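Papain-like protease (Human betacoronavirus 2c EMC/2012, PDB 4RNA) probably cleaves the viral replicase polyprotein as a cysteine peptidase of the coronavirus papain-like family. Local coordinates at residues I128-P133 with H137-H142; C34-G39 with F85-A90; D166-L171 with G279-A284. All coordinates share one frame; numbering follows the deposited sequence.

Interaction 1 (I128-P133 with H137-H142); sequences IKFVIP and HAFMKH
F130 meets F139 in a T-shaped (edge-to-face) stack that folds strand 128-130 back on helix 133-143, a strand-loop-helix unit in the helical thumb of the papain-like fold. The ring planes stand 83° apart, with centroids separated by 5.2 Å. The edge of F130 does the pressing: its CE2 lies over one face of F139, displaced toward the rim, and comes within 3.5 Å of F139 CD2. F139 reaches this position with CG anti to the backbone N (chi1 -166°), whereas CG of F130 stands beside its own backbone N. I128 adds an aliphatic contact to the same ring. Its CG1 takes the crowded position between backbone N and carbonyl carbon (chi1 65°), and the extended chain then brings CD1 to 4.1 Å from F139 CE2. F139 also stacks with F150, which ties the pair to helix 148-158, while the F130 backbone N is held by the Q136 side chain. I132 is the N-cap residue, and the first turn of the helix is closed right behind it by the backbone bond from H137 N to P133 O, 2.9 Å long.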
ATOM      1  N   ILE A 128      15.326  15.427   7.753  1.00 34.72           N
ATOM      2  CA  ILE A 128      14.031  15.004   7.219  1.00 37.62           C
ATOM      3  C   ILE A 128      12.893  15.434   8.143  1.00 36.22           C
ATOM      4  O   ILE A 128      13.062  15.517   9.375  1.00 32.43           O
ATOM      5  CB  ILE A 128      13.921  13.469   7.041  1.00 33.83           C
ATOM      6  CG1 ILE A 128      13.977  12.793   8.404  1.00 31.41           C
ATOM      7  CG2 ILE A 128      15.016  12.974   6.096  1.00 37.23           C
ATOM      8  CD1 ILE A 128      13.715  11.279   8.347  1.00 33.71           C
ATOM      9  N   LYS A 129      11.774  15.754   7.501  1.00 37.46           N
ATOM     10  CA  LYS A 129      10.519  16.112   8.151  1.00 43.61           C
ATOM     11  C   LYS A 129       9.385  15.477   7.313  1.00 39.21           C
ATOM     12  O   LYS A 129       9.480  15.426   6.094  1.00 35.08           O
ATOM     13  CB  LYS A 129      10.340  17.630   8.164  1.00 43.95           C
ATOM     14  CG  LYS A 129       9.203  18.111   9.048  1.00 59.18           C
ATOM     15  CD  LYS A 129       8.941  19.620   8.952  1.00 71.91           C
ATOM     16  CE  LYS A 129       8.485  20.048   7.561  1.00 75.43           C
ATOM     17  NZ  LYS A 129       9.659  20.025   6.637  1.00 77.31           N
ATOM     18  N   PHE A 130       8.331  15.018   7.982  1.00 35.92           N
ATOM     19  CA  PHE A 130       7.195  14.407   7.302  1.00 35.14           C
ATOM     20  C   PHE A 130       6.224  15.490   6.895  1.00 32.02           C
ATOM     21  O   PHE A 130       5.952  16.387   7.677  1.00 36.02           O
ATOM     22  CB  PHE A 130       6.541  13.334   8.190  1.00 34.05           C
ATOM     23  CG  PHE A 130       7.374  12.101   8.280  1.00 33.99           C
ATOM     24  CD1 PHE A 130       7.477  11.255   7.173  1.00 32.64           C
ATOM     25  CD2 PHE A 130       8.115  11.813   9.434  1.00 33.86           C
ATOM     26  CE1 PHE A 130       8.300  10.136   7.221  1.00 31.75           C
ATOM     27  CE2 PHE A 130       8.936  10.698   9.498  1.00 30.38           C
ATOM     28  CZ  PHE A 130       9.041   9.860   8.384  1.00 33.34           C
ATOM     29  N   VAL A 131       5.740  15.419   5.665  1.00 36.02           N
ATOM     30  CA  VAL A 131       4.854  16.474   5.165  1.00 40.35           C
ATOM     31  C   VAL A 131       3.449  16.180   5.678  1.00 42.31           C
ATOM     32  O   VAL A 131       2.602  17.035   5.652  1.00 41.89           O
ATOM     33  CB  VAL A 131       4.870  16.625   3.624  1.00 40.27           C
ATOM     34  CG1 VAL A 131       6.287  16.873   3.133  1.00 44.92           C
ATOM     35  CG2 VAL A 131       4.246  15.421   2.915  1.00 40.75           C
ATOM     36  N   ILE A 132       3.205  14.970   6.176  1.00 32.68           N
ATOM     37  CA  ILE A 132       1.882  14.653   6.802  1.00 33.73           C
ATOM     38  C   ILE A 132       1.928  14.958   8.330  1.00 34.79           C
ATOM     39  O   ILE A 132       2.772  14.416   9.045  1.00 37.05           O
ATOM     40  CB  ILE A 132       1.540  13.146   6.608  1.00 32.10           C
ATOM     41  CG1 ILE A 132       1.304  12.846   5.107  1.00 36.92           C
ATOM     42  CG2 ILE A 132       0.272  12.798   7.413  1.00 31.50           C
ATOM     43  CD1 ILE A 132       1.401  11.363   4.709  1.00 37.93           C
ATOM     44  N   PRO A 133       1.015  15.822   8.834  1.00 32.55           N
ATOM     45  CA  PRO A 133       1.116  16.159  10.256  1.00 32.25           C
ATOM     46  C   PRO A 133       1.046  14.998  11.222  1.00 36.03           C
ATOM     47  O   PRO A 133       1.792  14.994  12.207  1.00 34.78           O
ATOM     48  CB  PRO A 133      -0.060  17.114  10.467  1.00 38.48           C
ATOM     49  CG  PRO A 133      -0.200  17.807   9.132  1.00 30.38           C
ATOM     50  CD  PRO A 133       0.173  16.809   8.078  1.00 32.08           C
ATOM     51  N   HIS A 137       4.074  14.374  13.839  1.00 30.89           N
ATOM     52  CA  HIS A 137       3.797  14.459  15.251  1.00 33.52           C
ATOM     53  C   HIS A 137       4.161  13.115  15.842  1.00 31.97           C
ATOM     54  O   HIS A 137       4.843  13.029  16.867  1.00 31.51           O
ATOM     55  CB  HIS A 137       2.339  14.881  15.497  1.00 39.62           C
ATOM     56  CG  HIS A 137       1.975  14.937  16.948  1.00 46.40           C
ATOM     57  ND1 HIS A 137       1.465  13.879  17.606  1.00 51.41           N
ATOM     58  CD2 HIS A 137       2.113  15.955  17.889  1.00 48.42           C
ATOM     59  CE1 HIS A 137       1.255  14.206  18.902  1.00 51.95           C
ATOM     60  NE2 HIS A 137       1.654  15.473  19.075  1.00 54.55           N
ATOM     61  N   ALA A 138       3.793  12.029  15.175  1.00 29.53           N
ATOM     62  CA  ALA A 138       4.144  10.697  15.781  1.00 25.18           C
ATOM     63  C   ALA A 138       5.669  10.417  15.834  1.00 25.39           C
ATOM     64  O   ALA A 138       6.147   9.580  16.694  1.00 26.05           O
ATOM     65  CB  ALA A 138       3.464   9.555  14.992  1.00 29.33           C
ATOM     66  N   PHE A 139       6.362  10.873  14.798  1.00 25.37           N
ATOM     67  CA  PHE A 139       7.809  10.767  14.644  1.00 28.81           C
ATOM     68  C   PHE A 139       8.475  11.472  15.851  1.00 31.08           C
ATOM     69  O   PHE A 139       9.334  10.885  16.502  1.00 30.07           O
ATOM     70  CB  PHE A 139       8.293  11.481  13.378  1.00 28.89           C
ATOM     71  CG  PHE A 139       9.707  11.126  13.000  1.00 33.60           C
ATOM     72  CD1 PHE A 139      10.217   9.834  13.271  1.00 31.43           C
ATOM     73  CD2 PHE A 139      10.519  12.052  12.370  1.00 37.05           C
ATOM     74  CE1 PHE A 139      11.546   9.511  12.913  1.00 40.78           C
ATOM     75  CE2 PHE A 139      11.836  11.723  11.983  1.00 36.96           C
ATOM     76  CZ  PHE A 139      12.341  10.472  12.247  1.00 35.67           C
ATOM     77  N   MET A 140       8.078  12.727  16.126  1.00 33.09           N
ATOM     78  CA  MET A 140       8.525  13.427  17.391  1.00 34.56           C
ATOM     79  C   MET A 140       8.270  12.660  18.695  1.00 36.59           C
ATOM     80  O   MET A 140       9.178  12.566  19.542  1.00 36.62           O
ATOM     81  CB  MET A 140       7.962  14.839  17.467  1.00 40.14           C
ATOM     82  CG  MET A 140       8.331  15.639  16.224  1.00 42.79           C
ATOM     83  SD  MET A 140      10.146  15.823  16.023  1.00 54.42           S
ATOM     84  CE  MET A 140      10.776  14.466  15.026  1.00 55.91           C
ATOM     85  N   LYS A 141       7.072  12.072  18.842  1.00 31.94           N
ATOM     86  CA  LYS A 141       6.751  11.282  20.031  1.00 35.00           C
ATOM     87  C   LYS A 141       7.675  10.081  20.079  1.00 33.94           C
ATOM     88  O   LYS A 141       8.098   9.647  21.188  1.00 34.35           O
ATOM     89  CB  LYS A 141       5.282  10.782  20.045  1.00 30.19           C
ATOM     90  CG  LYS A 141       4.235  11.844  20.277  1.00 41.24           C
ATOM     91  CD  LYS A 141       3.099  11.221  21.051  1.00 45.10           C
ATOM     92  CE  LYS A 141       2.118  10.542  20.127  1.00 48.44           C
ATOM     93  NZ  LYS A 141       1.129   9.735  20.916  1.00 50.25           N
ATOM     94  N   HIS A 142       7.922   9.471  18.896  1.00 30.94           N
ATOM     95  CA  HIS A 142       8.804   8.313  18.823  1.00 30.56           C
ATOM     96  C   HIS A 142      10.194   8.761  19.280  1.00 32.03           C
ATOM     97  O   HIS A 142      10.843   8.099  20.047  1.00 31.05           O
ATOM     98  CB  HIS A 142       8.834   7.722  17.366  1.00 31.84           C
ATOM     99  CG  HIS A 142      10.079   6.862  17.066  1.00 27.56           C
ATOM    100  ND1 HIS A 142      10.247   5.611  17.565  1.00 34.18           N
ATOM    101  CD2 HIS A 142      11.238   7.148  16.329  1.00 31.75           C
ATOM    102  CE1 HIS A 142      11.434   5.119  17.171  1.00 31.92           C
ATOM    103  NE2 HIS A 142      12.045   6.071  16.416  1.00 33.13           N
TER

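Interaction 2 (C34-G39 with F85-A90); sequences CVFFNG and FYSLKA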
ATOM      1  N   CYS A  34     -18.849   3.355  12.673  1.00 31.50           N
ATOM      2  CA  CYS A  34     -17.808   2.558  13.315  1.00 30.68           C
ATOM      3  C   CYS A  34     -17.063   3.484  14.281  1.00 34.51           C
ATOM      4  O   CYS A  34     -16.509   4.509  13.863  1.00 28.76           O
ATOM      5  CB  CYS A  34     -16.817   2.026  12.282  1.00 34.59           C
ATOM      6  SG  CYS A  34     -15.501   1.080  13.114  1.00 38.57           S
ATOM      7  N   VAL A  35     -17.047   3.114  15.555  1.00 32.16           N
ATOM      8  CA  VAL A  35     -16.483   4.034  16.573  1.00 36.29           C
ATOM      9  C   VAL A  35     -15.566   3.286  17.517  1.00 33.81           C
ATOM     10  O   VAL A  35     -15.847   2.139  17.943  1.00 33.28           O
ATOM     11  CB  VAL A  35     -17.589   4.750  17.428  1.00 38.78           C
ATOM     12  CG1 VAL A  35     -18.274   5.873  16.667  1.00 35.28           C
ATOM     13  CG2 VAL A  35     -18.594   3.733  17.915  1.00 33.97           C
ATOM     14  N   PHE A  36     -14.489   3.962  17.887  1.00 33.14           N
ATOM     15  CA  PHE A  36     -13.540   3.336  18.852  1.00 29.77           C
ATOM     16  C   PHE A  36     -13.570   4.167  20.123  1.00 31.83           C
ATOM     17  O   PHE A  36     -13.678   5.415  20.072  1.00 33.35           O
ATOM     18  CB  PHE A  36     -12.103   3.372  18.307  1.00 28.99           C
ATOM     19  CG  PHE A  36     -11.823   2.299  17.291  1.00 33.38           C
ATOM     20  CD1 PHE A  36     -12.488   2.290  16.098  1.00 31.03           C
ATOM     21  CD2 PHE A  36     -10.963   1.215  17.621  1.00 31.97           C
ATOM     22  CE1 PHE A  36     -12.250   1.284  15.150  1.00 33.84           C
ATOM     23  CE2 PHE A  36     -10.700   0.212  16.687  1.00 33.35           C
ATOM     24  CZ  PHE A  36     -11.371   0.242  15.461  1.00 37.67           C
ATOM     25  N   PHE A  37     -13.378   3.496  21.249  1.00 39.19           N
ATOM     26  CA  PHE A  37     -13.229   4.164  22.535  1.00 44.96           C
ATOM     27  C   PHE A  37     -12.144   3.463  23.317  1.00 47.11           C
ATOM     28  O   PHE A  37     -12.185   2.232  23.518  1.00 45.57           O
ATOM     29  CB  PHE A  37     -14.533   4.105  23.331  1.00 50.60           C
ATOM     30  CG  PHE A  37     -14.420   4.681  24.725  1.00 55.85           C
ATOM     31  CD1 PHE A  37     -14.460   6.067  24.933  1.00 56.85           C
ATOM     32  CD2 PHE A  37     -14.275   3.839  25.837  1.00 60.91           C
ATOM     33  CE1 PHE A  37     -14.357   6.606  26.224  1.00 61.74           C
ATOM     34  CE2 PHE A  37     -14.158   4.371  27.123  1.00 69.38           C
ATOM     35  CZ  PHE A  37     -14.208   5.752  27.320  1.00 64.96           C
ATOM     36  N   ASN A  38     -11.168   4.247  23.739  1.00 49.13           N
ATOM     37  CA  ASN A  38     -10.052   3.748  24.502  1.00 53.41           C
ATOM     38  C   ASN A  38      -9.444   2.535  23.820  1.00 53.20           C
ATOM     39  O   ASN A  38      -9.092   1.562  24.451  1.00 52.20           O
ATOM     40  CB  ASN A  38     -10.486   3.431  25.937  1.00 64.17           C
ATOM     41  CG  ASN A  38      -9.327   3.490  26.911  1.00 74.19           C
ATOM     42  OD1 ASN A  38      -8.568   4.465  26.922  1.00 87.77           O
ATOM     43  ND2 ASN A  38      -9.169   2.444  27.722  1.00 72.60           N
ATOM     44  N   GLY A  39      -9.309   2.602  22.508  1.00 54.20           N
ATOM     45  CA  GLY A  39      -8.644   1.530  21.789  1.00 44.33           C
ATOM     46  C   GLY A  39      -9.501   0.346  21.337  1.00 46.39           C
ATOM     47  O   GLY A  39      -9.002  -0.485  20.612  1.00 43.77           O
ATOM     48  N   PHE A  85      -5.669   1.941  11.183  1.00 23.83           N
ATOM     49  CA  PHE A  85      -4.801   2.633  12.111  1.00 25.06           C
ATOM     50  C   PHE A  85      -5.250   2.449  13.575  1.00 28.51           C
ATOM     51  O   PHE A  85      -4.417   2.114  14.443  1.00 28.40           O
ATOM     52  CB  PHE A  85      -4.741   4.172  11.713  1.00 24.46           C
ATOM     53  CG  PHE A  85      -4.047   5.001  12.755  1.00 27.13           C
ATOM     54  CD1 PHE A  85      -2.762   4.638  13.189  1.00 28.17           C
ATOM     55  CD2 PHE A  85      -4.652   6.147  13.283  1.00 30.63           C
ATOM     56  CE1 PHE A  85      -2.116   5.379  14.156  1.00 31.20           C
ATOM     57  CE2 PHE A  85      -3.995   6.926  14.251  1.00 33.08           C
ATOM     58  CZ  PHE A  85      -2.721   6.533  14.679  1.00 30.79           C
ATOM     59  N   TYR A  86      -6.576   2.502  13.837  1.00 28.26           N
ATOM     60  CA  TYR A  86      -6.981   2.472  15.194  1.00 27.45           C
ATOM     61  C   TYR A  86      -6.756   1.062  15.656  1.00 28.31           C
ATOM     62  O   TYR A  86      -6.271   0.942  16.756  1.00 28.97           O
ATOM     63  CB  TYR A  86      -8.477   2.780  15.445  1.00 26.01           C
ATOM     64  CG  TYR A  86      -8.937   4.224  15.096  1.00 30.94           C
ATOM     65  CD1 TYR A  86      -8.035   5.296  15.128  1.00 32.41           C
ATOM     66  CD2 TYR A  86     -10.270   4.482  14.816  1.00 35.92           C
ATOM     67  CE1 TYR A  86      -8.464   6.594  14.808  1.00 34.87           C
ATOM     68  CE2 TYR A  86     -10.705   5.791  14.500  1.00 34.67           C
ATOM     69  CZ  TYR A  86      -9.786   6.816  14.512  1.00 38.04           C
ATOM     70  OH  TYR A  86     -10.277   8.090  14.157  1.00 45.11           O
ATOM     71  N   SER A  87      -7.031   0.043  14.814  1.00 27.60           N
ATOM     72  CA  SER A  87      -6.794  -1.387  15.259  1.00 28.90           C
ATOM     73  C   SER A  87      -5.293  -1.663  15.442  1.00 30.04           C
ATOM     74  O   SER A  87      -4.932  -2.456  16.328  1.00 31.10           O
ATOM     75  CB  SER A  87      -7.310  -2.439  14.231  1.00 29.59           C
ATOM     76  OG  SER A  87      -8.658  -2.165  13.858  1.00 36.42           O
ATOM     77  N   LEU A  88      -4.452  -1.176  14.506  1.00 28.95           N
ATOM     78  CA  LEU A  88      -2.974  -1.335  14.612  1.00 30.21           C
ATOM     79  C   LEU A  88      -2.459  -0.740  15.900  1.00 33.06           C
ATOM     80  O   LEU A  88      -1.661  -1.387  16.582  1.00 34.47           O
ATOM     81  CB  LEU A  88      -2.214  -0.705  13.441  1.00 30.65           C
ATOM     82  CG  LEU A  88      -2.379  -1.620  12.227  1.00 31.01           C
ATOM     83  CD1 LEU A  88      -2.187  -0.836  10.951  1.00 24.74           C
ATOM     84  CD2 LEU A  88      -1.531  -2.878  12.276  1.00 27.30           C
ATOM     85  N   LYS A  89      -2.864   0.515  16.180  1.00 35.16           N
ATOM     86  CA  LYS A  89      -2.471   1.201  17.443  1.00 32.53           C
ATOM     87  C   LYS A  89      -2.757   0.329  18.705  1.00 39.42           C
ATOM     88  O   LYS A  89      -1.834   0.017  19.535  1.00 32.41           O
ATOM     89  CB  LYS A  89      -3.068   2.618  17.422  1.00 36.15           C
ATOM     90  CG  LYS A  89      -2.611   3.495  18.547  1.00 45.76           C
ATOM     91  CD  LYS A  89      -3.194   4.867  18.403  1.00 42.36           C
ATOM     92  CE  LYS A  89      -3.274   5.406  19.798  1.00 46.38           C
ATOM     93  NZ  LYS A  89      -3.229   6.881  19.718  1.00 50.99           N
ATOM     94  N   ALA A  90      -3.985  -0.179  18.785  1.00 37.67           N
ATOM     95  CA  ALA A  90      -4.349  -1.140  19.844  1.00 40.95           C
ATOM     96  C   ALA A  90      -3.385  -2.339  19.866  1.00 43.83           C
ATOM     97  O   ALA A  90      -2.854  -2.684  20.915  1.00 52.27           O
ATOM     98  CB  ALA A  90      -5.804  -1.604  19.671  1.00 34.56           C
TER
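The ubiquitin-like (beta-grasp) domain at the N-terminus leans on thumb helix 81-92 here, through F36 of strand 35-37 and Y86 of the helix. Y86 lies against one face of the F36 ring with two parts at once. Its CB sits over the middle of that ring in a CH-pi contact, 3.6 Å from the centroid and close to the ring normal, and CD2 on the edge of its own ring comes to 3.4 Å from F36 CD1. The two rings thus form an edge-to-face pair, Y86 supplying the edge and F36 the face, with planes inclined at 64° and centroids 5.1 Å apart. On both residues CG is anti to the carbonyl carbon (chi1 -79° for F36 and -66° for Y86), and both CB atoms are directed at the opposing segment. The phenol oxygen of Y86 is bonded to the backbone O of L58, on the same sheet, and H83 of the helix meets the F36 ring as well. S87 OG, 4.0 Å from F36 CZ, is engaged with H83 O inside its own helix and gives F36 van der Waals contact. Farther along the helix, A90 CB touches G39 O at 3.5 Å. N38 and G39 have the left-handed backbone angles of a type I' turn, which links strands 35-37 and 40-41; glycine suits the positive phi of the second position. A single aromatic residue from the sheet and a hairpin turn, laid against one flank of a helix, form part of the junction between the two domains; an N-terminal ubiquitin-like domain set beside the thumb is characteristic of coronavirus papain-like proteases.

Interaction 3 (D166-L171 with G279-A284); sequences DDASRL and GHYVHA
Y281 turns CG anti to its carbonyl carbon (chi1 -76°) and sets its ring nearly perpendicular to the CA-CB-CG plane (chi2 -89°), which carries the phenol from strand 280-287 to the N-terminal end of helix 168-176. There the hydroxyl receives a weak hydrogen bond from A168 N, with Y281 OH at 3.2 Å from that nitrogen. A water lying in the ring plane, 2.5 Å from Y281 OH, continues the link by accepting from S169 N at 3.1 Å. A168 covers one ring face, its CB offset toward the rim and 3.5 Å from Y281 CE1, a CH-pi contact, while D166 O approaches Y281 CE2 to 3.3 Å.

The start of the helix and the two residues before it are held by their own carboxylates. D167 is the N-cap: D167 OD1 accepts a hydrogen bond from R170 N, 2.9 Å away, approached from above the carboxylate plane. D166 OD1 gathers three donors. D167 N donates to the anti lone pair of D166 OD1, 2.7 Å away, while R170 grips the same oxygen side-on with NE and NH2, the NH2 to D166 OD1 distance being 3.1 Å. Packing from the second subunit reaches this loop too, with R84 of that subunit against D167.

The contact bridges thumb and palm across the cleft characteristic of papain-like peptidases. The neighbouring H280, bonded to D295, is consistent with the His-Asp pair of the family's catalytic triad. With one amide of the helix start donating weakly but directly to the phenol oxygen and the next reaching it through water, the positive end of the helix would be expected to polarise the Y281 hydroxyl and favour its role as an acceptor.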
ATOM      1  N   ASP A 166       6.925  -8.711   5.955  1.00 40.22           N
ATOM      2  CA  ASP A 166       6.778  -7.670   4.968  1.00 41.94           C
ATOM      3  C   ASP A 166       8.162  -7.278   4.506  1.00 42.84           C
ATOM      4  O   ASP A 166       9.165  -7.786   5.009  1.00 40.52           O
ATOM      5  CB  ASP A 166       5.983  -6.476   5.529  1.00 42.60           C
ATOM      6  CG  ASP A 166       5.124  -5.802   4.464  1.00 43.80           C
ATOM      7  OD1 ASP A 166       5.641  -5.475   3.362  1.00 44.26           O
ATOM      8  OD2 ASP A 166       3.913  -5.652   4.747  1.00 43.90           O
ATOM      9  N   ASP A 167       8.214  -6.411   3.513  1.00 39.02           N
ATOM     10  CA  ASP A 167       9.427  -5.999   2.846  1.00 41.30           C
ATOM     11  C   ASP A 167       9.940  -4.672   3.442  1.00 38.93           C
ATOM     12  O   ASP A 167       9.344  -3.586   3.212  1.00 32.75           O
ATOM     13  CB  ASP A 167       9.037  -5.827   1.354  1.00 45.08           C
ATOM     14  CG  ASP A 167      10.221  -5.505   0.435  1.00 47.50           C
ATOM     15  OD1 ASP A 167      11.202  -4.859   0.836  1.00 42.35           O
ATOM     16  OD2 ASP A 167      10.130  -5.853  -0.766  1.00 58.31           O
ATOM     17  N   ALA A 168      11.064  -4.744   4.176  1.00 36.90           N
ATOM     18  CA  ALA A 168      11.673  -3.539   4.770  1.00 35.16           C
ATOM     19  C   ALA A 168      12.061  -2.490   3.752  1.00 33.75           C
ATOM     20  O   ALA A 168      11.875  -1.291   4.002  1.00 27.65           O
ATOM     21  CB  ALA A 168      12.894  -3.874   5.645  1.00 34.16           C
ATOM     22  N   SER A 169      12.601  -2.904   2.618  1.00 31.66           N
ATOM     23  CA  SER A 169      12.973  -1.868   1.616  1.00 33.25           C
ATOM     24  C   SER A 169      11.731  -1.187   1.088  1.00 29.54           C
ATOM     25  O   SER A 169      11.744   0.034   0.890  1.00 30.78           O
ATOM     26  CB  SER A 169      13.894  -2.420   0.472  1.00 34.19           C
ATOM     27  OG  SER A 169      15.046  -3.077   1.062  1.00 35.40           O
ATOM     28  N   ARG A 170      10.681  -1.972   0.839  1.00 32.30           N
ATOM     29  CA  ARG A 170       9.429  -1.380   0.314  1.00 32.41           C
ATOM     30  C   ARG A 170       8.951  -0.349   1.312  1.00 29.72           C
ATOM     31  O   ARG A 170       8.627   0.768   0.953  1.00 26.20           O
ATOM     32  CB  ARG A 170       8.355  -2.449   0.122  1.00 31.36           C
ATOM     33  CG  ARG A 170       6.993  -1.919  -0.390  1.00 33.40           C
ATOM     34  CD  ARG A 170       5.969  -3.068  -0.367  1.00 34.46           C
ATOM     35  NE  ARG A 170       5.385  -3.276   0.956  1.00 34.49           N
ATOM     36  CZ  ARG A 170       4.550  -2.442   1.599  1.00 32.20           C
ATOM     37  NH1 ARG A 170       4.170  -1.195   1.161  1.00 27.24           N
ATOM     38  NH2 ARG A 170       4.148  -2.829   2.765  1.00 31.35           N
ATOM     39  N   LEU A 171       8.899  -0.727   2.578  1.00 27.88           N
ATOM     40  CA  LEU A 171       8.411   0.234   3.619  1.00 32.48           C
ATOM     41  C   LEU A 171       9.239   1.458   3.800  1.00 30.02           C
ATOM     42  O   LEU A 171       8.694   2.617   3.948  1.00 31.40           O
ATOM     43  CB  LEU A 171       8.274  -0.499   4.966  1.00 34.42           C
ATOM     44  CG  LEU A 171       6.897  -0.769   5.533  1.00 45.38           C
ATOM     45  CD1 LEU A 171       5.860   0.367   5.327  1.00 36.28           C
ATOM     46  CD2 LEU A 171       6.446  -2.060   4.881  1.00 42.93           C
ATOM     47  N   GLY A 279      12.387 -15.831   5.453  1.00 94.80           N
ATOM     48  CA  GLY A 279      13.421 -15.022   6.161  1.00 73.09           C
ATOM     49  C   GLY A 279      13.270 -14.045   7.331  1.00 63.13           C
ATOM     50  O   GLY A 279      12.242 -14.001   7.985  1.00 56.66           O
ATOM     51  N   HIS A 280      14.323 -13.249   7.574  1.00 53.30           N
ATOM     52  CA  HIS A 280      14.461 -12.478   8.787  1.00 48.01           C
ATOM     53  C   HIS A 280      15.360 -11.275   8.594  1.00 46.95           C
ATOM     54  O   HIS A 280      16.428 -11.391   7.983  1.00 47.72           O
ATOM     55  CB  HIS A 280      15.026 -13.434   9.820  1.00 53.44           C
ATOM     56  CG  HIS A 280      15.310 -12.805  11.119  1.00 57.69           C
ATOM     57  ND1 HIS A 280      14.397 -12.075  11.777  1.00 62.37           N
ATOM     58  CD2 HIS A 280      16.457 -12.803  11.890  1.00 61.87           C
ATOM     59  CE1 HIS A 280      14.937 -11.615  12.912  1.00 62.44           C
ATOM     60  NE2 HIS A 280      16.200 -12.071  12.982  1.00 60.80           N
ATOM     61  N   TYR A 281      14.941 -10.096   9.074  1.00 37.39           N
ATOM     62  CA  TYR A 281      15.711  -8.872   8.843  1.00 35.47           C
ATOM     63  C   TYR A 281      16.580  -8.576  10.046  1.00 33.49           C
ATOM     64  O   TYR A 281      16.143  -8.777  11.170  1.00 38.94           O
ATOM     65  CB  TYR A 281      14.803  -7.636   8.582  1.00 35.44           C
ATOM     66  CG  TYR A 281      14.184  -7.610   7.196  1.00 38.28           C
ATOM     67  CD1 TYR A 281      14.852  -7.003   6.131  1.00 38.66           C
ATOM     68  CD2 TYR A 281      12.939  -8.163   6.961  1.00 34.11           C
ATOM     69  CE1 TYR A 281      14.289  -6.934   4.860  1.00 43.06           C
ATOM     70  CE2 TYR A 281      12.369  -8.128   5.699  1.00 38.85           C
ATOM     71  CZ  TYR A 281      13.052  -7.509   4.652  1.00 42.84           C
ATOM     72  OH  TYR A 281      12.520  -7.453   3.377  1.00 47.03           O
ATOM     73  N   VAL A 282      17.782  -8.047   9.809  1.00 39.29           N
ATOM     74  CA  VAL A 282      18.661  -7.621  10.866  1.00 36.60           C
ATOM     75  C   VAL A 282      19.211  -6.251  10.497  1.00 32.17           C
ATOM     76  O   VAL A 282      19.589  -5.984   9.329  1.00 36.87           O
ATOM     77  CB  VAL A 282      19.797  -8.671  11.048  1.00 41.52           C
ATOM     78  CG1 VAL A 282      20.760  -8.293  12.184  1.00 41.97           C
ATOM     79  CG2 VAL A 282      19.191 -10.046  11.299  1.00 46.25           C
ATOM     80  N   HIS A 283      19.271  -5.351  11.480  1.00 28.59           N
ATOM     81  CA  HIS A 283      19.773  -4.006  11.222  1.00 25.93           C
ATOM     82  C   HIS A 283      21.191  -3.931  11.772  1.00 29.98           C
ATOM     83  O   HIS A 283      21.421  -4.367  12.904  1.00 32.05           O
ATOM     84  CB  HIS A 283      18.913  -2.951  11.909  1.00 25.47           C
ATOM     85  CG  HIS A 283      19.439  -1.520  11.721  1.00 24.99           C
ATOM     86  ND1 HIS A 283      19.292  -0.882  10.597  1.00 26.46           N
ATOM     87  CD2 HIS A 283      20.131  -0.672  12.579  1.00 23.98           C
ATOM     88  CE1 HIS A 283      19.818   0.357  10.662  1.00 26.07           C
ATOM     89  NE2 HIS A 283      20.349   0.508  11.889  1.00 29.59           N
ATOM     90  N   ALA A 284      22.129  -3.364  10.998  1.00 27.48           N
ATOM     91  CA  ALA A 284      23.524  -3.335  11.420  1.00 31.61           C
ATOM     92  C   ALA A 284      23.999  -1.893  11.463  1.00 31.94           C
ATOM     93  O   ALA A 284      23.643  -1.044  10.586  1.00 33.37           O
ATOM     94  CB  ALA A 284      24.422  -4.192  10.499  1.00 27.41           C
TER
HETATM   95  O   HOH W   1      13.578  -5.716   1.861  1.00 48.83           O

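The three contacts run from the N-terminal domain through the thumb to the palm. Interactions 1 and 2 have centres 20 Å apart and nearest atoms about 5 Å apart, and helix 148-158 joins them: D149 pairs with K141 of interaction 1 and K89 of interaction 2, one carboxylate oxygen each. The same helix leads on toward interaction 3, where R170 bonds to G158 O; centres of interactions 1 and 3 lie 22 Å apart, those of 2 and 3 27 Å. Only interaction 3 includes a residue of the probable catalytic site, H280, and its L171 packs on helix 115-122, which begins just after the modified C113. The zinc site of C193, C196, C228 and C230 involves none of them.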